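Local atomic coordinates of catalase (PDB entry 4B7H), a protein that breaks down hydrogen peroxide to water and oxygen at a haem centre, is inhibited by nitric oxide, and carries bound NADPH. Residues P316-F319 against F320-I323. Numbering follows the deposited sequence.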
# COMPACT_ATOMS: atom_id res chain seq x y z
N PRO A 316 -2.87 25.60 11.20
CA PRO A 316 -2.67 24.99 9.88
C PRO A 316 -3.68 25.52 8.84
O PRO A 316 -4.78 25.95 9.20
CB PRO A 316 -2.94 23.50 10.14
CG PRO A 316 -3.78 23.46 11.37
CD PRO A 316 -3.36 24.64 12.20
N ARG A 317 -3.30 25.48 7.56
CA ARG A 317 -4.23 25.79 6.48
C ARG A 317 -5.16 24.60 6.21
O ARG A 317 -6.33 24.79 5.90
CB ARG A 317 -3.47 26.10 5.19
CG ARG A 317 -2.35 27.12 5.31
CD ARG A 317 -2.87 28.52 5.49
NE ARG A 317 -1.82 29.51 5.27
CZ ARG A 317 -1.76 30.68 5.90
NH1 ARG A 317 -2.69 31.00 6.79
NH2 ARG A 317 -0.78 31.53 5.64
N ASN A 318 -4.62 23.39 6.33
CA ASN A 318 -5.39 22.17 6.09
C ASN A 318 -4.90 21.11 7.08
O ASN A 318 -3.73 20.74 7.05
CB ASN A 318 -5.25 21.69 4.63
CG ASN A 318 -6.01 20.40 4.34
OD1 ASN A 318 -5.73 19.36 4.93
ND2 ASN A 318 -6.98 20.47 3.42
N PHE A 319 -5.80 20.69 7.96
CA PHE A 319 -5.47 19.82 9.08
C PHE A 319 -4.88 18.49 8.63
O PHE A 319 -3.83 18.07 9.11
CB PHE A 319 -6.73 19.59 9.93
CG PHE A 319 -6.51 18.75 11.14
CD1 PHE A 319 -6.63 17.37 11.08
CD2 PHE A 319 -6.19 19.34 12.36
CE1 PHE A 319 -6.42 16.59 12.21
CE2 PHE A 319 -5.98 18.56 13.49
CZ PHE A 319 -6.09 17.18 13.41
N PHE A 320 -5.55 17.80 7.71
CA PHE A 320 -5.06 16.51 7.25
C PHE A 320 -3.70 16.65 6.57
O PHE A 320 -2.75 15.91 6.88
CB PHE A 320 -6.05 15.84 6.29
CG PHE A 320 -5.57 14.52 5.76
CD1 PHE A 320 -5.85 13.34 6.44
CD2 PHE A 320 -4.83 14.45 4.58
CE1 PHE A 320 -5.42 12.11 5.94
CE2 PHE A 320 -4.39 13.23 4.08
CZ PHE A 320 -4.68 12.06 4.77
N ALA A 321 -3.60 17.61 5.65
CA ALA A 321 -2.39 17.71 4.84
C ALA A 321 -1.16 18.09 5.65
O ALA A 321 -0.05 17.67 5.32
CB ALA A 321 -2.58 18.69 3.69
N GLN A 322 -1.35 18.90 6.70
CA GLN A 322 -0.24 19.51 7.43
C GLN A 322 -0.02 18.98 8.84
O GLN A 322 1.08 19.13 9.38
CB GLN A 322 -0.41 21.03 7.45
CG GLN A 322 -0.35 21.63 6.06
CD GLN A 322 -0.67 23.10 6.06
OE1 GLN A 322 -1.60 23.55 6.73
NE2 GLN A 322 0.09 23.86 5.29
N ILE A 323 -1.05 18.39 9.44
CA ILE A 323 -0.96 17.83 10.79
C ILE A 323 -1.03 16.30 10.75
O ILE A 323 -0.13 15.62 11.25
CB ILE A 323 -2.02 18.41 11.75
CG1 ILE A 323 -1.92 19.94 11.82
CG2 ILE A 323 -1.88 17.79 13.13
CD1 ILE A 323 -0.57 20.46 12.30
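N318 OD1 caps A321 N at the start of helix 319-324, and the side chain of Q322 reaches back from the helix to the backbone N-H groups of R317 and N318. With CG anti to its own backbone N (chi1 179°), the N318 side chain folds over the first turn, and OD1 accepts from A321 N at 2.8 Å in a nearly straight bond (N-H...O 169°). Asparagine suits this N-cap because its short amide carbonyl reaches a first-turn N-H that has no earlier helical carbonyl to pair with. A321 CB lies 3.5 Å from N318 OD1, a small residue fitting beside the capping amide. Backbone bonds from Q322 N to N318 O and from I323 N to F319 O complete the turn.

The Q322 chain, extended beyond CG, brings OE1 to the loop, where N318 N donates at 3.1 Å from well above the amide plane and R317 N adds a weak, more bent bond. NE2 donates to V10 O, so one glutamine serves two backbone segments.

Around this tight polar part, apolar packing is at normal contact distance: I323 CB sits over one face of the F319 ring, 4.3 Å above its plane, and I323 CG1 meets P316 CG at 4.0 Å. The looser side includes R317, partly exposed, whose long chain carries NH2 away from the helix to a salt bridge with D11 while CB and CG stay beside Q322 OE1.

The loop holding P316 to N318 follows strand 305-314 and leads into helix 319-324, with P316 and I323 against F77 of strand 73-82, the side chain of I323 about 7 Å from a bound haem, and F389 of a second subunit packed on N318, A321 and Q322.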